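Local coordinates for sensor protein CpxA (Vibrio parahaemolyticus, PDB 3V67) that probably acts as the membrane-bound sensor histidine kinase of a two-component system, the present chain being its periplasmic, signal-sensing domain, at residues Met81-Thr86 / Arg97-Tyr102; Arg55-Phe60 / Asn75-Ala80. All coordinates share one frame; numbering follows the deposited sequence.

Interaction 1 (Met81-Thr86 / Arg97-Tyr102)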
loop_
_atom_site.group_PDB
_atom_site.type_symbol
_atom_site.label_atom_id
_atom_site.label_comp_id
_atom_site.label_asym_id
_atom_site.label_seq_id
_atom_site.Cartn_x
_atom_site.Cartn_y
_atom_site.Cartn_z
ATOM N N MET A 81 -18.076 5.178 -5.884
ATOM C CA MET A 81 -17.613 6.531 -6.188
ATOM C C MET A 81 -18.406 7.595 -5.441
ATOM O O MET A 81 -17.821 8.502 -4.849
ATOM C CB MET A 81 -17.646 6.813 -7.691
ATOM C CG MET A 81 -17.308 8.260 -8.046
ATOM S SD MET A 81 -15.773 8.867 -7.303
ATOM C CE MET A 81 -14.600 7.657 -7.884
ATOM N N GLN A 82 -19.731 7.486 -5.472
ATOM C CA GLN A 82 -20.578 8.442 -4.763
ATOM C C GLN A 82 -20.233 8.484 -3.280
ATOM O O GLN A 82 -20.024 9.563 -2.699
ATOM C CB GLN A 82 -22.056 8.098 -4.949
ATOM C CG GLN A 82 -23.000 8.868 -4.032
ATOM C CD GLN A 82 -23.171 10.328 -4.429
ATOM O OE1 GLN A 82 -22.469 10.840 -5.301
ATOM N NE2 GLN A 82 -24.119 11.002 -3.790
ATOM N N ASN A 83 -20.165 7.299 -2.677
ATOM C CA ASN A 83 -19.778 7.193 -1.279
ATOM C C ASN A 83 -18.437 7.869 -1.014
ATOM O O ASN A 83 -18.298 8.613 -0.045
ATOM C CB ASN A 83 -19.729 5.733 -0.836
ATOM C CG ASN A 83 -19.391 5.586 0.635
ATOM O OD1 ASN A 83 -18.222 5.533 1.012
ATOM N ND2 ASN A 83 -20.418 5.530 1.476
ATOM N N PHE A 84 -17.462 7.617 -1.886
ATOM C CA PHE A 84 -16.136 8.213 -1.747
ATOM C C PHE A 84 -16.208 9.731 -1.754
ATOM O O PHE A 84 -15.620 10.393 -0.896
ATOM C CB PHE A 84 -15.196 7.733 -2.858
ATOM C CG PHE A 84 -13.777 8.204 -2.695
ATOM C CD1 PHE A 84 -12.873 7.469 -1.947
ATOM C CD2 PHE A 84 -13.348 9.382 -3.288
ATOM C CE1 PHE A 84 -11.567 7.899 -1.792
ATOM C CE2 PHE A 84 -12.046 9.815 -3.136
ATOM C CZ PHE A 84 -11.154 9.071 -2.386
ATOM N N VAL A 85 -16.931 10.276 -2.728
ATOM C CA VAL A 85 -17.067 11.719 -2.874
ATOM C C VAL A 85 -17.682 12.347 -1.628
ATOM O O VAL A 85 -17.195 13.369 -1.135
ATOM C CB VAL A 85 -17.907 12.089 -4.111
ATOM C CG1 VAL A 85 -18.239 13.575 -4.113
ATOM C CG2 VAL A 85 -17.175 11.697 -5.385
ATOM N N THR A 86 -18.741 11.734 -1.107
ATOM C CA THR A 86 -19.370 12.275 0.097
ATOM C C THR A 86 -18.583 11.959 1.374
ATOM O O THR A 86 -18.889 12.489 2.443
ATOM C CB THR A 86 -20.833 11.805 0.249
ATOM O OG1 THR A 86 -20.895 10.377 0.142
ATOM C CG2 THR A 86 -21.707 12.429 -0.831
ATOM N N ARG A 97 -9.713 4.789 -0.757
ATOM C CA ARG A 97 -10.589 3.966 0.072
ATOM C C ARG A 97 -10.916 2.656 -0.636
ATOM O O ARG A 97 -11.113 2.634 -1.851
ATOM C CB ARG A 97 -11.888 4.706 0.392
ATOM C CG ARG A 97 -11.776 5.735 1.507
ATOM C CD ARG A 97 -13.111 6.430 1.748
ATOM N NE ARG A 97 -13.223 6.935 3.112
ATOM C CZ ARG A 97 -12.867 8.157 3.492
ATOM N NH1 ARG A 97 -12.368 9.012 2.609
ATOM N NH2 ARG A 97 -13.009 8.526 4.758
ATOM N N LEU A 98 -10.987 1.569 0.125
ATOM C CA LEU A 98 -11.280 0.261 -0.449
ATOM C C LEU A 98 -12.746 -0.120 -0.278
ATOM O O LEU A 98 -13.265 -0.163 0.835
ATOM C CB LEU A 98 -10.377 -0.814 0.161
ATOM C CG LEU A 98 -10.447 -2.196 -0.491
ATOM C CD1 LEU A 98 -10.062 -2.119 -1.958
ATOM C CD2 LEU A 98 -9.553 -3.180 0.250
ATOM N N TYR A 99 -13.404 -0.391 -1.398
ATOM C CA TYR A 99 -14.797 -0.818 -1.410
ATOM C C TYR A 99 -14.881 -2.259 -1.898
ATOM O O TYR A 99 -14.946 -2.517 -3.101
ATOM C CB TYR A 99 -15.627 0.098 -2.311
ATOM C CG TYR A 99 -15.743 1.511 -1.787
ATOM C CD1 TYR A 99 -16.812 1.884 -0.984
ATOM C CD2 TYR A 99 -14.779 2.467 -2.085
ATOM C CE1 TYR A 99 -16.923 3.166 -0.497
ATOM C CE2 TYR A 99 -14.880 3.753 -1.603
ATOM C CZ TYR A 99 -15.955 4.099 -0.809
ATOM O OH TYR A 99 -16.064 5.383 -0.322
ATOM N N GLY A 100 -14.872 -3.197 -0.955
ATOM C CA GLY A 100 -14.782 -4.605 -1.288
ATOM C C GLY A 100 -13.411 -4.904 -1.861
ATOM O O GLY A 100 -12.429 -5.010 -1.129
ATOM N N ARG A 101 -13.344 -5.026 -3.180
ATOM C CA ARG A 101 -12.081 -5.253 -3.867
ATOM C C ARG A 101 -11.792 -4.099 -4.819
ATOM O O ARG A 101 -10.851 -4.157 -5.609
ATOM C CB ARG A 101 -12.122 -6.571 -4.643
ATOM C CG ARG A 101 -12.109 -7.819 -3.770
ATOM C CD ARG A 101 -10.689 -8.257 -3.441
ATOM N NE ARG A 101 -10.660 -9.540 -2.740
ATOM C CZ ARG A 101 -10.681 -10.725 -3.343
ATOM N NH1 ARG A 101 -10.736 -10.798 -4.667
ATOM N NH2 ARG A 101 -10.651 -11.839 -2.624
ATOM N N TYR A 102 -12.606 -3.051 -4.739
ATOM C CA TYR A 102 -12.481 -1.912 -5.643
ATOM C C TYR A 102 -11.945 -0.677 -4.927
ATOM O O TYR A 102 -12.657 -0.036 -4.157
ATOM C CB TYR A 102 -13.832 -1.599 -6.285
ATOM C CG TYR A 102 -13.759 -0.690 -7.492
ATOM C CD1 TYR A 102 -13.149 -1.111 -8.667
ATOM C CD2 TYR A 102 -14.315 0.583 -7.462
ATOM C CE1 TYR A 102 -13.085 -0.287 -9.773
ATOM C CE2 TYR A 102 -14.257 1.415 -8.566
ATOM C CZ TYR A 102 -13.640 0.973 -9.719
ATOM O OH TYR A 102 -13.579 1.794 -10.822
#
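Tyr99 and Asn83 meet because their first torsions send them at each other: Tyr99 CG lies anti to its own carbonyl carbon (chi1 -67°), which carries the ring from strand 95-99 over to helix 75-87, while Asn83 CG stands anti to the backbone nitrogen (chi1 -177°) and offers its carbonyl oxygen to the phenol. The hydroxyl donates to Asn83 OD1, with Tyr99 OH and Asn83 OD1 2.5 Å apart. It arrives in the plane of the amide, on a lone pair, although the amide and the ring are turned 80° against each other. OD1 sits at the edge of the ring, 3.1 Å from Tyr99 CE1. Tyr99 OH also comes within 3.1 Å of Phe84 N, but at an angle too poor for a hydrogen bond.

Phe84 supplies the apolar half of the contact. Its CB lies 4.2 Å from Tyr99 CE2, and Arg97 CB meets the edge of its ring near the ring plane; the stem then climbs out of that plane, with Arg97 CD, like CB, 3.8 Å from Phe84 CD1. Beyond this aliphatic stem the guanidinium of Arg97 has a long, weak ion pair with Glu89. Past Tyr99 the chain reverses in a type II' turn with Gly100 at positive phi, forming the hairpin into strand 102-112. A helix laid against an antiparallel sheet in this manner belongs to the PAS fold of this sensor domain.

Interaction 2 (Arg55-Phe60 / Asn75-Ala80)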
loop_
_atom_site.group_PDB
_atom_site.type_symbol
_atom_site.label_atom_id
_atom_site.label_comp_id
_atom_site.label_asym_id
_atom_site.label_seq_id
_atom_site.Cartn_x
_atom_site.Cartn_y
_atom_site.Cartn_z
ATOM N N ARG A 55 -9.136 -2.173 -16.910
ATOM C CA ARG A 55 -8.483 -0.868 -16.893
ATOM C C ARG A 55 -9.042 0.038 -15.802
ATOM O O ARG A 55 -10.230 -0.040 -15.479
ATOM C CB ARG A 55 -8.622 -0.195 -18.259
ATOM C CG ARG A 55 -7.753 -0.815 -19.332
ATOM C CD ARG A 55 -8.172 -0.360 -20.712
ATOM N NE ARG A 55 -9.357 -1.057 -21.196
ATOM C CZ ARG A 55 -9.870 -0.899 -22.410
ATOM N NH1 ARG A 55 -9.303 -0.064 -23.268
ATOM N NH2 ARG A 55 -10.953 -1.576 -22.768
ATOM N N PRO A 56 -8.178 0.890 -15.219
ATOM C CA PRO A 56 -8.619 1.883 -14.236
ATOM C C PRO A 56 -9.676 2.791 -14.848
ATOM O O PRO A 56 -9.501 3.264 -15.970
ATOM C CB PRO A 56 -7.346 2.686 -13.951
ATOM C CG PRO A 56 -6.228 1.764 -14.293
ATOM C CD PRO A 56 -6.720 0.935 -15.437
ATOM N N ARG A 57 -10.764 3.011 -14.121
ATOM C CA ARG A 57 -11.846 3.861 -14.583
ATOM C C ARG A 57 -11.736 5.268 -14.008
ATOM O O ARG A 57 -11.607 5.446 -12.804
ATOM C CB ARG A 57 -13.189 3.250 -14.194
ATOM C CG ARG A 57 -14.351 4.183 -14.427
ATOM C CD ARG A 57 -15.680 3.504 -14.194
ATOM N NE ARG A 57 -16.771 4.455 -14.361
ATOM C CZ ARG A 57 -18.049 4.177 -14.129
ATOM N NH1 ARG A 57 -18.402 2.966 -13.720
ATOM N NH2 ARG A 57 -18.974 5.113 -14.307
ATOM N N VAL A 58 -11.795 6.271 -14.876
ATOM C CA VAL A 58 -11.723 7.656 -14.431
ATOM C C VAL A 58 -13.106 8.223 -14.104
ATOM O O VAL A 58 -14.018 8.159 -14.926
ATOM C CB VAL A 58 -11.020 8.542 -15.477
ATOM C CG1 VAL A 58 -11.120 10.001 -15.089
ATOM C CG2 VAL A 58 -9.561 8.125 -15.627
ATOM N N PHE A 59 -13.255 8.755 -12.893
ATOM C CA PHE A 59 -14.496 9.401 -12.471
ATOM C C PHE A 59 -14.278 10.902 -12.319
ATOM O O PHE A 59 -13.149 11.366 -12.177
ATOM C CB PHE A 59 -14.956 8.874 -11.114
ATOM C CG PHE A 59 -15.599 7.513 -11.150
ATOM C CD1 PHE A 59 -16.972 7.380 -11.295
ATOM C CD2 PHE A 59 -14.837 6.368 -10.985
ATOM C CE1 PHE A 59 -17.566 6.131 -11.293
ATOM C CE2 PHE A 59 -15.427 5.116 -10.985
ATOM C CZ PHE A 59 -16.791 4.999 -11.139
ATOM N N PHE A 60 -15.372 11.654 -12.314
ATOM C CA PHE A 60 -15.302 13.092 -12.119
ATOM C C PHE A 60 -16.358 13.558 -11.133
ATOM O O PHE A 60 -17.384 12.909 -10.960
ATOM C CB PHE A 60 -15.481 13.824 -13.451
ATOM C CG PHE A 60 -14.375 13.568 -14.433
ATOM C CD1 PHE A 60 -13.167 14.235 -14.319
ATOM C CD2 PHE A 60 -14.540 12.661 -15.468
ATOM C CE1 PHE A 60 -12.142 14.000 -15.216
ATOM C CE2 PHE A 60 -13.523 12.426 -16.370
ATOM C CZ PHE A 60 -12.321 13.099 -16.244
ATOM N N ASN A 75 -23.065 -0.548 -11.822
ATOM C CA ASN A 75 -23.695 0.233 -10.764
ATOM C C ASN A 75 -22.843 0.284 -9.499
ATOM O O ASN A 75 -22.816 1.294 -8.795
ATOM C CB ASN A 75 -25.072 -0.344 -10.435
ATOM C CG ASN A 75 -26.183 0.676 -10.589
ATOM O OD1 ASN A 75 -26.478 1.432 -9.664
ATOM N ND2 ASN A 75 -26.807 0.701 -11.762
ATOM N N PHE A 76 -22.153 -0.818 -9.222
ATOM C CA PHE A 76 -21.319 -0.940 -8.031
ATOM C C PHE A 76 -20.236 0.138 -7.962
ATOM O O PHE A 76 -20.093 0.818 -6.942
ATOM C CB PHE A 76 -20.692 -2.335 -7.971
ATOM C CG PHE A 76 -19.493 -2.421 -7.077
ATOM C CD1 PHE A 76 -19.634 -2.385 -5.700
ATOM C CD2 PHE A 76 -18.224 -2.546 -7.614
ATOM C CE1 PHE A 76 -18.528 -2.465 -4.875
ATOM C CE2 PHE A 76 -17.116 -2.628 -6.796
ATOM C CZ PHE A 76 -17.267 -2.587 -5.425
ATOM N N GLN A 77 -19.487 0.290 -9.050
ATOM C CA GLN A 77 -18.448 1.311 -9.141
ATOM C C GLN A 77 -19.027 2.702 -8.893
ATOM O O GLN A 77 -18.376 3.567 -8.303
ATOM C CB GLN A 77 -17.776 1.258 -10.517
ATOM C CG GLN A 77 -17.178 -0.098 -10.864
ATOM C CD GLN A 77 -16.658 -0.171 -12.287
ATOM O OE1 GLN A 77 -16.984 0.671 -13.125
ATOM N NE2 GLN A 77 -15.842 -1.180 -12.567
ATOM N N LEU A 78 -20.263 2.900 -9.338
ATOM C CA LEU A 78 -20.945 4.179 -9.195
ATOM C C LEU A 78 -21.308 4.456 -7.735
ATOM O O LEU A 78 -21.118 5.573 -7.235
ATOM C CB LEU A 78 -22.192 4.198 -10.080
ATOM C CG LEU A 78 -22.743 5.556 -10.508
ATOM C CD1 LEU A 78 -21.689 6.642 -10.362
ATOM C CD2 LEU A 78 -23.225 5.472 -11.948
ATOM N N ARG A 79 -21.827 3.433 -7.059
ATOM C CA ARG A 79 -22.125 3.527 -5.633
ATOM C C ARG A 79 -20.863 3.844 -4.837
ATOM O O ARG A 79 -20.848 4.755 -3.996
ATOM C CB ARG A 79 -22.732 2.218 -5.128
ATOM C CG ARG A 79 -24.251 2.179 -5.141
ATOM C CD ARG A 79 -24.784 1.355 -6.296
ATOM N NE ARG A 79 -24.209 0.013 -6.317
ATOM C CZ ARG A 79 -24.814 -1.050 -6.837
ATOM N NH1 ARG A 79 -26.021 -0.928 -7.371
ATOM N NH2 ARG A 79 -24.218 -2.235 -6.816
ATOM N N ALA A 80 -19.806 3.085 -5.113
ATOM C CA ALA A 80 -18.529 3.274 -4.439
ATOM C C ALA A 80 -18.008 4.692 -4.646
ATOM O O ALA A 80 -17.564 5.338 -3.696
ATOM C CB ALA A 80 -17.512 2.253 -4.936
#
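Gln77, Arg57 and Phe59 have the most surface buried here, and the glutamine is the piece to which the other two are fitted. Arg57 leaves strand 57-61 fully stretched, CG anti to the backbone nitrogen (chi1 170°) and the chain extended through to the guanidinium, and this straight reach brings NH1 to the side-chain carbonyl of Gln77. Arg57 NH1 donates to Gln77 OE1 over 2.8 Å, with an N-H...O angle of 159°. The acceptor lies almost exactly in the guanidinium plane, and the donor lies in the plane of the amide, yet the planes of the two groups are 60° apart. Such a bond ties down one end of the guanidinium while giving the buried carbonyl oxygen a charged donor. The methylene next to the guanidinium joins in, Arg57 CD standing 3.3 Å from Gln77 OE1.

Phe59, two residues further along the strand, points to the same side. The end of its ring approaches the root of the glutamine: Phe59 CZ is 3.9 Å from Gln77 CB, which meets the ring at its edge, and 3.6 Å from the backbone Gln77 O. The same CZ lies over one face of the Arg57 guanidinium, displaced toward its rim. Leu78 adds a looser apolar touch, its CD1 4.3 Å from Phe59 CE1.

Strand 57-61 runs between strands 115-124 and 67-68 of the antiparallel sheet, and Tyr102 of strand 102-112 packs against both Arg57 and Phe59. Helix 75-87 covers this side of the sheet, whereas Phe60 turns to Leu41 and Val44 of helix 37-46.

In the fold
Helix 75-87 is common to both contacts: interaction 2 uses its first turns against strand 57-61, and interaction 1 uses the following turns against strand 95-99, two strands of one antiparallel sheet. Their centres lie about 9 Å apart, and they touch directly. Met81 CE of interaction 1 packs 3.4 Å from Phe59 CD2 of interaction 2, while Phe76 CZ, on the early helix, lies 3.3 Å from Tyr99 O. Tyr102 joins them further, its CB meeting the Phe76 ring 3.5 Å from Phe76 CE2. Together the two contacts seat one helix across the sheet of this PAS-fold periplasmic domain.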